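Local coordinates for protein BspA (BspA_V) (Streptococcus agalactiae serotype III, PDB 5DZ8) that is the variable domain of a cell wall-anchored streptococcal adhesin of the antigen I/II family and probably contributes to attachment of the bacterium to host surfaces, at the interface of chains A and B. Residues are numbered along the deposited sequence; one frame, centred on the assembly and turned at random. Chains: chain A/B, BspA (BspA_V).

Contact 1: the interface of chains A and B. Residues chain A 3-6, 61, 71, 135, 139-141; chain B 164-168.
B:Tyr165 buries most surface, followed almost equally by B:Val166, A:Ala5 and B:Asn168, where the final strand of chain B, 158-167, enters chain A as an added antiparallel strand. It lies between the A strand 4-12 and the loop segment A:Ala139 to A:Ser141, so both backbone edges are engaged. On the first edge B:Val166 makes a reciprocal pair with A:Ala5: A:Ala5 N donates to B:Val166 O at 2.9 Å, in the carbonyl plane, and B:Val166 N returns the bond to A:Ala5 O. On the other edge A:Ser141 N reaches B:Tyr165 O at 2.8 Å, nearly along the C=O axis and close to straight. The A:Ser141 hydroxyl OG, held between backbone N and carbonyl carbon (chi1 73°), accepts from the backbone N of B:Tyr165 at 2.9 Å. B:Tyr165 turns CG anti to its carbonyl carbon (chi1 -62°) and lays its ring alongside A:Phe6, both side chains pointing the same way; CE2 lies 3.5 Å from A:Phe6 CD1. A:Tyr61 crosses it at about a right angle, setting its phenol OH in plane at the ring edge, 3.3 Å from B:Tyr165 CE2. The two tyrosines thus meet rim to rim, with A:Val4 CG1 near B:Tyr165 CD2. B:Asn167 extends CG anti to the backbone N (chi1 -176°), and its amide ND2 gives a hydrogen bond to A:Leu135 O at 3.0 Å; the acceptor lies in the amide plane, but the donor stands above the carbonyl plane. B:Asn168 N closes the ladder on A:Asn3 O, while its CB packs 3.3 Å from the amide ND2 of A:Asn3. In the fold, the tail of chain B fills a strand position beside the first strand of chain A, with B:Tyr165 turned toward strands 47-63 and 69-85.

Contact 2: the interface of chains A and B. Residues chain A 11-13, 148-152; chain B 156-160.
A:His150 (chi1 -60°) and B:His158 (chi1 -72°) both place CG anti to the carbonyl carbon, beside the backbone N, and this shared choice brings their imidazoles face to face. The rings stack with centroids 3.5 Å apart and planes 12° apart, although the side chains themselves cross obliquely. A:His150 CD2 lies over the centre of the B:His158 ring, and B:Asp156 CB rests toward the rim of its opposite face. A:Asp152, also with CG anti to the carbonyl carbon, crosses B:His158 at about a right angle and presents its carboxylate nearly coplanar with the imidazole, at the ring edge. Its OD2 uses the syn lone pair to accept from B:His158 NE2 at 2.5 Å, with the acceptor in the imidazole plane. The other carboxylate oxygen, OD1, accepts from the backbone N of B:Thr157 at 3.1 Å, met from above the carboxylate plane. One aspartate thus fixes both the ring rotation of B:His158 and the preceding backbone, and its charge might favour a protonated imidazole. Farther along, near B:Thr157, a water joins its hydroxyl OG1 to A:Asp151 O. B:Gly159 buries much of its surface between two chain A strands. Its N donates almost straight to A:Ile149 O at 2.8 Å, while its own O receives A:Ile149 N from above the carbonyl plane. A:Asp151 N continues the ladder to B:Thr157 O at 3.0 Å. Across the strand, A:Gln11 and B:Ser160 exchange paired backbone bonds, and A:Lys13 N donates to B:His158 O at 2.8 Å in the carbonyl plane; the A:Lys13 side chain is incomplete. The site joins the start of the B strand 158-167 to A strands 4-12 and 144-155 by backbone pairing, while the histidine stack and the aspartate bond probably help set its register as it crosses between subunits.

Contact 1: the interface of chains A and B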
loop_
_atom_site.group_PDB
_atom_site.type_symbol
_atom_site.label_atom_id
_atom_site.label_comp_id
_atom_site.label_asym_id
_atom_site.label_seq_id
_atom_site.Cartn_x
_atom_site.Cartn_y
_atom_site.Cartn_z
ATOM N N ASN A 3 30.756 -12.571 29.045
ATOM C CA ASN A 3 30.165 -11.449 29.666
ATOM C C ASN A 3 29.723 -10.549 28.493
ATOM O O ASN A 3 30.351 -9.545 28.174
ATOM C CB ASN A 3 31.177 -10.774 30.577
ATOM C CG ASN A 3 30.598 -9.548 31.186
ATOM O OD1 ASN A 3 29.391 -9.480 31.355
ATOM N ND2 ASN A 3 31.407 -8.541 31.424
ATOM N N VAL A 4 28.665 -10.996 27.831
ATOM C CA VAL A 4 28.125 -10.372 26.676
ATOM C C VAL A 4 26.760 -9.785 26.901
ATOM O O VAL A 4 25.921 -10.474 27.328
ATOM C CB VAL A 4 28.008 -11.366 25.529
ATOM C CG1 VAL A 4 27.401 -10.640 24.317
ATOM C CG2 VAL A 4 29.394 -11.910 25.177
ATOM N N ALA A 5 26.556 -8.522 26.530
ATOM C CA ALA A 5 25.239 -7.941 26.484
ATOM C C ALA A 5 24.603 -8.068 25.073
ATOM O O ALA A 5 25.161 -7.598 24.057
ATOM C CB ALA A 5 25.334 -6.485 26.909
ATOM N N PHE A 6 23.448 -8.724 25.029
ATOM C CA PHE A 6 22.721 -8.992 23.804
ATOM C C PHE A 6 21.538 -8.039 23.754
ATOM O O PHE A 6 20.868 -7.888 24.730
ATOM C CB PHE A 6 22.212 -10.448 23.736
ATOM C CG PHE A 6 21.015 -10.649 22.824
ATOM C CD1 PHE A 6 21.121 -10.475 21.440
ATOM C CD2 PHE A 6 19.784 -10.984 23.340
ATOM C CE1 PHE A 6 20.028 -10.666 20.593
ATOM C CE2 PHE A 6 18.668 -11.199 22.502
ATOM C CZ PHE A 6 18.793 -11.022 21.119
ATOM N N TYR A 61 28.062 -18.379 22.488
ATOM C CA TYR A 61 29.247 -17.639 22.781
ATOM C C TYR A 61 30.405 -18.555 23.197
ATOM O O TYR A 61 30.217 -19.400 24.068
ATOM C CB TYR A 61 28.988 -16.724 23.971
ATOM C CG TYR A 61 27.841 -15.810 23.869
ATOM C CD1 TYR A 61 27.641 -15.024 22.734
ATOM C CD2 TYR A 61 26.928 -15.689 24.928
ATOM C CE1 TYR A 61 26.547 -14.176 22.629
ATOM C CE2 TYR A 61 25.832 -14.828 24.820
ATOM C CZ TYR A 61 25.657 -14.078 23.658
ATOM O OH TYR A 61 24.639 -13.182 23.583
ATOM N N ALA A 71 30.941 -14.575 19.262
ATOM C CA ALA A 71 29.513 -14.666 19.272
ATOM C C ALA A 71 29.076 -15.273 17.951
ATOM O O ALA A 71 29.355 -14.710 16.922
ATOM C CB ALA A 71 28.903 -13.264 19.411
ATOM N N LEU A 135 34.899 -10.703 19.140
ATOM C CA LEU A 135 34.727 -9.515 19.976
ATOM C C LEU A 135 35.782 -9.402 21.074
ATOM O O LEU A 135 35.782 -10.136 22.039
ATOM C CB LEU A 135 33.360 -9.513 20.598
ATOM C CG LEU A 135 32.162 -8.792 19.969
ATOM C CD1 LEU A 135 32.326 -8.087 18.618
ATOM C CD2 LEU A 135 31.018 -9.779 20.004
ATOM N N ALA A 139 34.423 -4.569 22.612
ATOM C CA ALA A 139 33.991 -4.484 21.244
ATOM C C ALA A 139 32.467 -4.670 21.164
ATOM O O ALA A 139 31.823 -5.268 22.022
ATOM C CB ALA A 139 34.703 -5.507 20.415
ATOM N N SER A 140 31.908 -4.123 20.118
ATOM C CA SER A 140 30.518 -4.271 19.798
ATOM C C SER A 140 30.406 -4.711 18.360
ATOM O O SER A 140 31.118 -4.233 17.511
ATOM C CB SER A 140 29.778 -2.949 19.977
ATOM O OG SER A 140 28.468 -3.122 19.493
ATOM N N SER A 141 29.452 -5.588 18.111
ATOM C CA SER A 141 29.036 -5.965 16.777
ATOM C C SER A 141 28.407 -4.844 16.029
ATOM O O SER A 141 28.327 -4.930 14.821
ATOM C CB SER A 141 27.962 -7.058 16.852
ATOM O OG SER A 141 26.769 -6.471 17.286
ATOM N N SER B 164 22.469 -6.760 18.489
ATOM C CA SER B 164 23.773 -6.240 18.807
ATOM C C SER B 164 24.352 -6.957 19.988
ATOM O O SER B 164 23.634 -7.376 20.890
ATOM C CB SER B 164 23.687 -4.771 19.105
ATOM O OG SER B 164 22.915 -4.563 20.260
ATOM N N TYR B 165 25.669 -7.111 19.945
ATOM C CA TYR B 165 26.416 -7.861 20.947
ATOM C C TYR B 165 27.582 -7.009 21.359
ATOM O O TYR B 165 28.308 -6.474 20.483
ATOM C CB TYR B 165 26.888 -9.199 20.419
ATOM C CG TYR B 165 25.733 -10.145 20.022
ATOM C CD1 TYR B 165 25.206 -10.105 18.760
ATOM C CD2 TYR B 165 25.202 -11.046 20.902
ATOM C CE1 TYR B 165 24.150 -10.924 18.386
ATOM C CE2 TYR B 165 24.154 -11.882 20.541
ATOM C CZ TYR B 165 23.642 -11.810 19.263
ATOM O OH TYR B 165 22.605 -12.608 18.852
ATOM N N VAL B 166 27.735 -6.848 22.679
ATOM C CA VAL B 166 28.820 -6.090 23.273
ATOM C C VAL B 166 29.550 -7.023 24.226
ATOM O O VAL B 166 28.946 -7.700 25.071
ATOM C CB VAL B 166 28.320 -4.819 24.034
ATOM C CG1 VAL B 166 29.485 -4.000 24.576
ATOM C CG2 VAL B 166 27.431 -3.930 23.162
ATOM N N ASN B 167 30.859 -7.064 24.089
ATOM C CA ASN B 167 31.704 -7.726 25.072
ATOM C C ASN B 167 32.045 -6.723 26.210
ATOM O O ASN B 167 32.851 -5.825 26.049
ATOM C CB ASN B 167 32.967 -8.215 24.431
ATOM C CG ASN B 167 33.824 -8.990 25.372
ATOM O OD1 ASN B 167 33.615 -8.983 26.599
ATOM N ND2 ASN B 167 34.829 -9.650 24.824
ATOM N N ASN B 168 31.409 -6.916 27.345
ATOM C CA ASN B 168 31.554 -6.047 28.490
ATOM C C ASN B 168 32.799 -6.292 29.330
ATOM O O ASN B 168 32.994 -5.611 30.280
ATOM C CB ASN B 168 30.309 -6.178 29.371
ATOM C CG ASN B 168 29.049 -5.588 28.718
ATOM O OD1 ASN B 168 27.950 -6.084 28.935
ATOM N ND2 ASN B 168 29.197 -4.519 27.968
HETATM O O HOH W 1 23.890 -5.338 22.982
#

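Contact 2: the interface of chains A and B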
loop_
_atom_site.group_PDB
_atom_site.type_symbol
_atom_site.label_atom_id
_atom_site.label_comp_id
_atom_site.label_asym_id
_atom_site.label_seq_id
_atom_site.Cartn_x
_atom_site.Cartn_y
_atom_site.Cartn_z
ATOM N N GLN A 11 14.259 -0.292 14.123
ATOM C CA GLN A 11 14.457 1.054 13.687
ATOM C C GLN A 11 13.850 1.232 12.307
ATOM O O GLN A 11 14.065 0.411 11.386
ATOM C CB GLN A 11 15.948 1.364 13.648
ATOM C CG GLN A 11 16.218 2.854 13.542
ATOM C CD GLN A 11 17.716 3.211 13.563
ATOM O OE1 GLN A 11 18.092 4.352 13.925
ATOM N NE2 GLN A 11 18.566 2.258 13.144
ATOM N N ALA A 12 13.086 2.303 12.169
ATOM C CA ALA A 12 12.453 2.649 10.902
ATOM C C ALA A 12 13.497 3.190 9.935
ATOM O O ALA A 12 14.365 3.899 10.353
ATOM C CB ALA A 12 11.359 3.679 11.130
ATOM N N LYS A 13 13.405 2.782 8.665
ATOM C CA LYS A 13 14.077 3.414 7.515
ATOM C C LYS A 13 13.790 4.924 7.362
ATOM O O LYS A 13 12.786 5.319 6.772
ATOM C CB LYS A 13 13.650 2.706 6.214
ATOM N N LYS A 148 13.380 -7.822 8.354
ATOM C CA LYS A 148 12.741 -6.524 8.134
ATOM C C LYS A 148 11.325 -6.617 8.515
ATOM O O LYS A 148 10.801 -7.690 8.499
ATOM C CB LYS A 148 12.795 -6.092 6.677
ATOM C CG LYS A 148 14.176 -5.842 6.143
ATOM C CD LYS A 148 14.093 -5.172 4.781
ATOM C CE LYS A 148 15.338 -5.391 3.954
ATOM N NZ LYS A 148 16.434 -4.539 4.440
ATOM N N ILE A 149 10.720 -5.458 8.784
ATOM C CA ILE A 149 9.324 -5.326 9.195
ATOM C C ILE A 149 8.634 -4.186 8.463
ATOM O O ILE A 149 9.225 -3.107 8.317
ATOM C CB ILE A 149 9.191 -4.997 10.684
ATOM C CG1 ILE A 149 9.783 -6.108 11.543
ATOM C CG2 ILE A 149 7.725 -4.895 11.079
ATOM C CD1 ILE A 149 10.237 -5.615 12.912
ATOM N N HIS A 150 7.397 -4.436 8.014
ATOM C CA HIS A 150 6.528 -3.424 7.408
ATOM C C HIS A 150 5.242 -3.330 8.222
ATOM O O HIS A 150 4.576 -4.309 8.502
ATOM C CB HIS A 150 6.160 -3.707 5.936
ATOM C CG HIS A 150 7.325 -3.787 5.001
ATOM N ND1 HIS A 150 7.219 -4.301 3.720
ATOM C CD2 HIS A 150 8.627 -3.443 5.156
ATOM C CE1 HIS A 150 8.405 -4.265 3.131
ATOM N NE2 HIS A 150 9.273 -3.737 3.974
ATOM N N ASP A 151 4.884 -2.131 8.610
ATOM C CA ASP A 151 3.654 -1.940 9.324
ATOM C C ASP A 151 2.995 -0.715 8.731
ATOM O O ASP A 151 3.274 0.411 9.154
ATOM C CB ASP A 151 3.953 -1.773 10.801
ATOM C CG ASP A 151 2.705 -1.654 11.632
ATOM O OD1 ASP A 151 1.704 -2.422 11.387
ATOM O OD2 ASP A 151 2.760 -0.796 12.545
ATOM N N ASP A 152 2.132 -0.966 7.746
ATOM C CA ASP A 152 1.670 0.042 6.816
ATOM C C ASP A 152 0.170 0.297 6.963
ATOM O O ASP A 152 -0.603 -0.623 7.278
ATOM C CB ASP A 152 2.037 -0.435 5.401
ATOM C CG ASP A 152 3.559 -0.469 5.191
ATOM O OD1 ASP A 152 4.287 0.012 6.101
ATOM O OD2 ASP A 152 4.055 -0.972 4.148
ATOM N N ASP B 156 3.893 4.278 4.719
ATOM C CA ASP B 156 4.895 3.246 5.009
ATOM C C ASP B 156 5.543 3.504 6.336
ATOM O O ASP B 156 6.069 4.590 6.508
ATOM C CB ASP B 156 6.088 3.349 4.024
ATOM C CG ASP B 156 5.697 3.147 2.583
ATOM O OD1 ASP B 156 5.407 1.979 2.225
ATOM O OD2 ASP B 156 5.714 4.145 1.802
ATOM N N THR B 157 5.561 2.534 7.252
ATOM C CA THR B 157 6.622 2.455 8.303
ATOM C C THR B 157 7.385 1.170 8.086
ATOM O O THR B 157 6.919 0.091 8.463
ATOM C CB THR B 157 6.094 2.454 9.738
ATOM O OG1 THR B 157 5.168 3.535 9.914
ATOM C CG2 THR B 157 7.257 2.553 10.746
ATOM N N HIS B 158 8.518 1.273 7.412
ATOM C CA HIS B 158 9.309 0.117 7.082
ATOM C C HIS B 158 10.581 0.182 7.912
ATOM O O HIS B 158 11.169 1.240 8.015
ATOM C CB HIS B 158 9.652 0.139 5.605
ATOM C CG HIS B 158 8.488 -0.163 4.715
ATOM N ND1 HIS B 158 8.624 -0.373 3.362
ATOM C CD2 HIS B 158 7.165 -0.301 4.984
ATOM C CE1 HIS B 158 7.444 -0.630 2.837
ATOM N NE2 HIS B 158 6.538 -0.585 3.800
ATOM N N GLY B 159 10.998 -0.941 8.501
ATOM C CA GLY B 159 12.268 -1.000 9.187
ATOM C C GLY B 159 12.942 -2.346 9.272
ATOM O O GLY B 159 12.605 -3.307 8.564
ATOM N N SER B 160 13.925 -2.389 10.158
ATOM C CA SER B 160 14.759 -3.540 10.335
ATOM C C SER B 160 14.759 -3.911 11.798
ATOM O O SER B 160 14.718 -3.014 12.667
ATOM C CB SER B 160 16.180 -3.200 9.911
ATOM O OG SER B 160 16.245 -3.044 8.538
HETATM O O HOH W 2 2.597 3.195 9.027
#

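Contact 1 and contact 2 lie about 25 Å apart, measured between the centres of their C-alpha atoms, at opposite ends of one B strand, 158-167. The A strand 4-12 serves both, pairing near its start in contact 1 and near its end in contact 2. Its neighbour across the incoming strand changes from a loop to strand 144-155. The two-fold symmetry repeats both contacts with the chains exchanged, so each subunit lends its C-terminal strand to the other. This resembles a strand-swapped dimer; the structure alone does not show whether it forms in the full-length adhesin.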